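Long-range contacts in putative DD-carboxypeptidase TP_0574 (Treponema pallidum, PDB 1O75), which is a zinc-stimulated carboxypeptidase on synthetic depsipeptides and binds penicillin, and may act as a D,D-carboxypeptidase that lowers peptidoglycan cross-linking: residues F63-F67 / E119-E123; E72-V78 / E144-V150. The protein carries 2 engineered substitutions. All coordinates share one frame; numbering follows the deposited sequence.

Interaction 1. Residues F63-F67 / E119-E123; sequences FRQQF and EIKFE
An aromatic cluster joins F63 of helix 60-65 and F67, four residues on in the chain, to I120 and F122 of strand 120-124. F67 and F122 form an offset edge-to-face pair. The F67 ring turns its edge to the face of F122, with centroids 5.6 Å apart and planes at 71°. F67 CE1 meets F122 where the ring joins the chain, 3.6 Å from F122 CB. F122 holds its CG between its own backbone N and carbonyl carbon (chi1 55°), which stands the ring toward the two phenylalanines. F63 touches both strand residues with its rim. F63 CE1 is 4.0 Å from F122 CE2, and F63 CE2 is 3.9 Å from I120 CD1. The other branch of I120, CG2, is 4.0 Å from F67 CZ. The two branches of I120 thus divide between the rings, CD1 at the F63 edge and CG2 toward F67 CZ. F67 CE2 in turn lies 3.6 Å above one face of F63, offset toward its rim. The contact is apolar and largely buried. Strand 101-114 lies next to both sides: A109 touches F67 and bonds to the Q66 backbone, and K121 and E123 pair with the same strand. M253 packs on F67 from a loop.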
loop_
_atom_site.group_PDB
_atom_site.type_symbol
_atom_site.label_atom_id
_atom_site.label_comp_id
_atom_site.label_asym_id
_atom_site.label_seq_id
_atom_site.Cartn_x
_atom_site.Cartn_y
_atom_site.Cartn_z
ATOM N N PHE B 63 10.767 -9.412 -12.593
ATOM C CA PHE B 63 11.895 -8.598 -12.148
ATOM C C PHE B 63 12.325 -8.991 -10.738
ATOM O O PHE B 63 13.507 -9.154 -10.449
ATOM C CB PHE B 63 11.525 -7.105 -12.130
ATOM C CG PHE B 63 12.525 -6.256 -11.389
ATOM C CD1 PHE B 63 13.742 -5.911 -11.981
ATOM C CD2 PHE B 63 12.266 -5.820 -10.085
ATOM C CE1 PHE B 63 14.696 -5.138 -11.284
ATOM C CE2 PHE B 63 13.207 -5.048 -9.379
ATOM C CZ PHE B 63 14.425 -4.703 -9.977
ATOM N N ARG B 64 11.352 -9.107 -9.848
ATOM C CA ARG B 64 11.642 -9.487 -8.451
ATOM C C ARG B 64 12.289 -10.856 -8.322
ATOM O O ARG B 64 13.198 -11.036 -7.513
ATOM C CB ARG B 64 10.359 -9.491 -7.629
ATOM C CG ARG B 64 9.715 -8.126 -7.490
ATOM C CD ARG B 64 8.370 -8.239 -6.774
ATOM N NE ARG B 64 7.595 -7.059 -7.078
ATOM C CZ ARG B 64 6.413 -7.072 -7.672
ATOM N NH1 ARG B 64 5.851 -8.216 -8.024
ATOM N NH2 ARG B 64 5.806 -5.925 -7.931
ATOM N N GLN B 65 11.844 -11.826 -9.113
ATOM C CA GLN B 65 12.408 -13.175 -8.999
ATOM C C GLN B 65 13.730 -13.446 -9.702
ATOM O O GLN B 65 14.405 -14.420 -9.390
ATOM C CB GLN B 65 11.382 -14.199 -9.473
ATOM C CG GLN B 65 10.113 -14.217 -8.626
ATOM C CD GLN B 65 9.128 -15.229 -9.142
ATOM O OE1 GLN B 65 9.167 -16.404 -8.753
ATOM N NE2 GLN B 65 8.261 -14.799 -10.055
ATOM N N GLN B 66 14.115 -12.578 -10.639
ATOM C CA GLN B 66 15.352 -12.799 -11.399
ATOM C C GLN B 66 16.588 -12.788 -10.533
ATOM O O GLN B 66 17.644 -13.278 -10.935
ATOM C CB GLN B 66 15.511 -11.729 -12.510
ATOM C CG GLN B 66 16.056 -10.390 -12.005
ATOM C CD GLN B 66 16.157 -9.364 -13.139
ATOM O OE1 GLN B 66 16.300 -9.734 -14.290
ATOM N NE2 GLN B 66 16.087 -8.083 -12.801
ATOM N N PHE B 67 16.482 -12.215 -9.345
ATOM C CA PHE B 67 17.639 -12.161 -8.479
ATOM C C PHE B 67 18.000 -13.475 -7.779
ATOM O O PHE B 67 19.153 -13.913 -7.832
ATOM C CB PHE B 67 17.437 -11.048 -7.457
ATOM C CG PHE B 67 17.330 -9.688 -8.081
ATOM C CD1 PHE B 67 18.479 -9.013 -8.501
ATOM C CD2 PHE B 67 16.084 -9.103 -8.300
ATOM C CE1 PHE B 67 18.387 -7.764 -9.135
ATOM C CE2 PHE B 67 15.975 -7.850 -8.940
ATOM C CZ PHE B 67 17.133 -7.187 -9.354
ATOM N N GLU B 119 16.831 2.991 -5.634
ATOM C CA GLU B 119 16.777 2.111 -6.791
ATOM C C GLU B 119 17.670 0.880 -6.592
ATOM O O GLU B 119 18.748 0.945 -5.986
ATOM C CB GLU B 119 17.178 2.865 -8.064
ATOM C CG GLU B 119 16.218 4.014 -8.432
ATOM C CD GLU B 119 14.814 3.527 -8.812
ATOM O OE1 GLU B 119 14.688 2.692 -9.735
ATOM O OE2 GLU B 119 13.830 3.985 -8.195
ATOM N N ILE B 120 17.211 -0.249 -7.104
ATOM C CA ILE B 120 17.960 -1.476 -6.962
ATOM C C ILE B 120 19.097 -1.515 -7.971
ATOM O O ILE B 120 18.880 -1.372 -9.162
ATOM C CB ILE B 120 17.008 -2.679 -7.125
ATOM C CG1 ILE B 120 16.026 -2.682 -5.937
ATOM C CG2 ILE B 120 17.800 -3.986 -7.131
ATOM C CD1 ILE B 120 14.727 -3.390 -6.212
ATOM N N LYS B 121 20.317 -1.693 -7.477
ATOM C CA LYS B 121 21.485 -1.747 -8.344
ATOM C C LYS B 121 21.868 -3.207 -8.497
ATOM O O LYS B 121 21.864 -3.971 -7.519
ATOM C CB LYS B 121 22.630 -0.946 -7.717
ATOM C CG LYS B 121 22.187 0.478 -7.350
ATOM C CD LYS B 121 21.574 1.150 -8.585
ATOM C CE LYS B 121 20.689 2.361 -8.266
ATOM N NZ LYS B 121 21.371 3.400 -7.446
ATOM N N PHE B 122 22.208 -3.600 -9.715
ATOM C CA PHE B 122 22.550 -4.991 -9.947
ATOM C C PHE B 122 23.345 -5.083 -11.225
ATOM O O PHE B 122 23.464 -4.098 -11.954
ATOM C CB PHE B 122 21.253 -5.797 -10.099
ATOM C CG PHE B 122 20.336 -5.263 -11.171
ATOM C CD1 PHE B 122 20.547 -5.573 -12.513
ATOM C CD2 PHE B 122 19.289 -4.411 -10.849
ATOM C CE1 PHE B 122 19.725 -5.037 -13.518
ATOM C CE2 PHE B 122 18.466 -3.874 -11.847
ATOM C CZ PHE B 122 18.686 -4.188 -13.181
ATOM N N GLU B 123 23.905 -6.253 -11.496
ATOM C CA GLU B 123 24.606 -6.419 -12.751
ATOM C C GLU B 123 24.054 -7.607 -13.490
ATOM O O GLU B 123 23.430 -8.496 -12.896
ATOM C CB GLU B 123 26.117 -6.535 -12.563
ATOM C CG GLU B 123 26.616 -7.437 -11.487
ATOM C CD GLU B 123 28.124 -7.278 -11.321
ATOM O OE1 GLU B 123 28.848 -7.503 -12.315
ATOM O OE2 GLU B 123 28.586 -6.917 -10.213
#

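Interaction 2. Residues E72-V78 / E144-V150; sequences EVLGEKV and EYKITNV. With XE (xenon), chain G.
L74 faces both T148 and N149, a classic beta bulge in the antiparallel pairing of strands 69-85 and 143-163. Backbone bonds come first. L74 O is gripped by two amides: T148 N at 2.7 Å, nearly straight and in the carbonyl plane, and N149 N at 3.2 Å. L74 N returns a bond to N149 O. Beyond the bulge, E76 and K146 form a hydrogen-bonded pair, and V78 N binds E144 O.

Side chains pack on both faces. V73 and V150 run side by side, V73 CG1 to V150 CG2 at 3.8 Å. On the same face, the Y145 ring runs alongside K77, with Y145 CE1 3.7 Å from K77 CB. On the other face L74 and N149 lie side by side, L74 CD2 3.3 Å from N149 ND2. T148 CG2 meets the extended E76 chain at E76 CG, 3.6 Å away, nearly at a right angle.

Xenon lies by the backbone of E72 and L74, 3.7 Å from E72 O. M104 and K151 also belong to its pocket.

Polar ends are bridged or bound elsewhere. One water links E76 OE2 to T148 OG1, and E76 OE2 also bonds S387 of the second subunit. K146 NZ bonds S375 O there. E144 OE2 binds K81 and S137. The bulge therefore keeps the backbone bonded through a register shift, while E76, E144 and K146 carry polar links beyond the strand pair.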
loop_
_atom_site.group_PDB
_atom_site.type_symbol
_atom_site.label_atom_id
_atom_site.label_comp_id
_atom_site.label_asym_id
_atom_site.label_seq_id
_atom_site.Cartn_x
_atom_site.Cartn_y
_atom_site.Cartn_z
ATOM N N GLU B 72 12.594 -17.824 -16.508
ATOM C CA GLU B 72 12.539 -17.651 -17.960
ATOM C C GLU B 72 11.283 -16.846 -18.227
ATOM O O GLU B 72 10.258 -17.029 -17.553
ATOM C CB GLU B 72 12.419 -18.985 -18.716
ATOM C CG GLU B 72 13.662 -19.847 -18.691
ATOM C CD GLU B 72 13.449 -21.151 -19.439
ATOM O OE1 GLU B 72 12.537 -21.918 -19.069
ATOM O OE2 GLU B 72 14.182 -21.402 -20.407
ATOM N N VAL B 73 11.352 -15.946 -19.200
ATOM C CA VAL B 73 10.193 -15.163 -19.559
ATOM C C VAL B 73 9.952 -15.317 -21.052
ATOM O O VAL B 73 10.886 -15.518 -21.831
ATOM C CB VAL B 73 10.367 -13.657 -19.210
ATOM C CG1 VAL B 73 10.408 -13.481 -17.700
ATOM C CG2 VAL B 73 11.647 -13.123 -19.810
ATOM N N LEU B 74 8.683 -15.264 -21.423
ATOM C CA LEU B 74 8.247 -15.362 -22.805
ATOM C C LEU B 74 7.586 -14.030 -23.132
ATOM O O LEU B 74 6.810 -13.509 -22.324
ATOM C CB LEU B 74 7.201 -16.466 -22.952
ATOM C CG LEU B 74 6.610 -16.637 -24.353
ATOM C CD1 LEU B 74 7.653 -17.324 -25.230
ATOM C CD2 LEU B 74 5.331 -17.484 -24.293
ATOM N N GLY B 75 7.881 -13.488 -24.311
ATOM C CA GLY B 75 7.279 -12.224 -24.706
ATOM C C GLY B 75 6.855 -12.181 -26.164
ATOM O O GLY B 75 7.323 -12.994 -26.974
ATOM N N GLU B 76 5.966 -11.243 -26.495
ATOM C CA GLU B 76 5.480 -11.086 -27.865
ATOM C C GLU B 76 6.099 -9.842 -28.482
ATOM O O GLU B 76 6.240 -8.804 -27.818
ATOM C CB GLU B 76 3.964 -10.936 -27.899
ATOM C CG GLU B 76 3.225 -12.028 -27.199
ATOM C CD GLU B 76 1.729 -11.842 -27.251
ATOM O OE1 GLU B 76 1.262 -10.683 -27.278
ATOM O OE2 GLU B 76 1.015 -12.859 -27.246
ATOM N N LYS B 77 6.456 -9.941 -29.757
ATOM C CA LYS B 77 7.071 -8.813 -30.446
ATOM C C LYS B 77 6.240 -7.549 -30.346
ATOM O O LYS B 77 5.029 -7.550 -30.594
ATOM C CB LYS B 77 7.310 -9.131 -31.928
ATOM C CG LYS B 77 8.072 -8.008 -32.641
ATOM C CD LYS B 77 8.019 -8.198 -34.147
ATOM C CE LYS B 77 8.632 -7.026 -34.891
ATOM N NZ LYS B 77 8.368 -7.172 -36.365
ATOM N N VAL B 78 6.903 -6.465 -29.959
ATOM C CA VAL B 78 6.237 -5.164 -29.842
ATOM C C VAL B 78 6.168 -4.478 -31.218
ATOM O O VAL B 78 7.186 -4.370 -31.899
ATOM C CB VAL B 78 7.020 -4.239 -28.890
ATOM C CG1 VAL B 78 6.489 -2.825 -28.991
ATOM C CG2 VAL B 78 6.899 -4.760 -27.442
ATOM N N GLU B 144 12.331 -5.527 -29.168
ATOM C CA GLU B 144 11.629 -5.565 -27.889
ATOM C C GLU B 144 10.419 -6.495 -27.901
ATOM O O GLU B 144 9.685 -6.583 -28.889
ATOM C CB GLU B 144 11.199 -4.140 -27.502
ATOM C CG GLU B 144 10.591 -3.993 -26.107
ATOM C CD GLU B 144 10.125 -2.573 -25.822
ATOM O OE1 GLU B 144 10.123 -1.752 -26.760
ATOM O OE2 GLU B 144 9.752 -2.278 -24.668
ATOM N N TYR B 145 10.217 -7.184 -26.781
ATOM C CA TYR B 145 9.105 -8.117 -26.637
ATOM C C TYR B 145 8.382 -7.844 -25.329
ATOM O O TYR B 145 9.024 -7.662 -24.316
ATOM C CB TYR B 145 9.639 -9.551 -26.626
ATOM C CG TYR B 145 10.266 -9.977 -27.932
ATOM C CD1 TYR B 145 9.494 -10.556 -28.938
ATOM C CD2 TYR B 145 11.626 -9.778 -28.171
ATOM C CE1 TYR B 145 10.057 -10.926 -30.150
ATOM C CE2 TYR B 145 12.199 -10.144 -29.384
ATOM C CZ TYR B 145 11.403 -10.717 -30.365
ATOM O OH TYR B 145 11.969 -11.074 -31.565
ATOM N N LYS B 146 7.057 -7.814 -25.373
ATOM C CA LYS B 146 6.242 -7.587 -24.186
ATOM C C LYS B 146 6.076 -8.919 -23.437
ATOM O O LYS B 146 5.562 -9.894 -23.994
ATOM C CB LYS B 146 4.867 -7.071 -24.589
ATOM C CG LYS B 146 3.867 -6.901 -23.436
ATOM C CD LYS B 146 2.545 -6.390 -23.972
ATOM C CE LYS B 146 1.335 -6.918 -23.213
ATOM N NZ LYS B 146 0.792 -5.937 -22.230
ATOM N N ILE B 147 6.513 -8.947 -22.182
ATOM C CA ILE B 147 6.414 -10.154 -21.357
ATOM C C ILE B 147 4.983 -10.669 -21.266
ATOM O O ILE B 147 4.054 -9.904 -21.006
ATOM C CB ILE B 147 6.960 -9.874 -19.938
ATOM C CG1 ILE B 147 8.464 -9.629 -20.033
ATOM C CG2 ILE B 147 6.627 -11.067 -18.983
ATOM C CD1 ILE B 147 9.116 -9.097 -18.760
ATOM N N THR B 148 4.786 -11.961 -21.518
ATOM C CA THR B 148 3.444 -12.529 -21.405
ATOM C C THR B 148 3.380 -13.741 -20.457
ATOM O O THR B 148 2.312 -14.072 -19.931
ATOM C CB THR B 148 2.894 -12.981 -22.765
ATOM O OG1 THR B 148 3.796 -13.932 -23.347
ATOM C CG2 THR B 148 2.713 -11.780 -23.692
ATOM N N ASN B 149 4.518 -14.401 -20.255
ATOM C CA ASN B 149 4.574 -15.576 -19.383
ATOM C C ASN B 149 5.897 -15.628 -18.664
ATOM O O ASN B 149 6.905 -15.107 -19.148
ATOM C CB ASN B 149 4.428 -16.877 -20.188
ATOM C CG ASN B 149 3.114 -16.973 -20.915
ATOM O OD1 ASN B 149 2.130 -17.499 -20.392
ATOM N ND2 ASN B 149 3.083 -16.440 -22.135
ATOM N N VAL B 150 5.894 -16.280 -17.502
ATOM C CA VAL B 150 7.106 -16.433 -16.720
ATOM C C VAL B 150 7.129 -17.870 -16.221
ATOM O O VAL B 150 6.082 -18.452 -15.914
ATOM C CB VAL B 150 7.136 -15.470 -15.521
ATOM C CG1 VAL B 150 8.424 -15.663 -14.733
ATOM C CG2 VAL B 150 7.039 -14.018 -16.023
HETATM XE XE XE G . 8.194 -18.813 -20.039
HETATM O O HOH W 1 2.396 -14.905 -25.555
HETATM O O HOH W 2 9.549 -4.955 -31.431
#

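How the interactions relate
From the N terminus, helix 60-65 carries the start of the first segment of interaction 1. The chain then enters strand 69-85, which carries the first segment of interaction 2. Strands 91-98 and 101-114 follow, and strand 120-124 closes interaction 1 over 51 intervening residues. Strand 143-163 then closes interaction 2 over 65. The segments alternate, so the two loops cross rather than nest. Interaction 1 packs the 63-67 segment against strand 120-124 through side chains. Interaction 2 joins two long strands through their backbones. Both reach the same mixed sheet, where strand 101-114 pairs with 69-85 and with 120-124. Their centres are about 18 Å apart, and they do not touch.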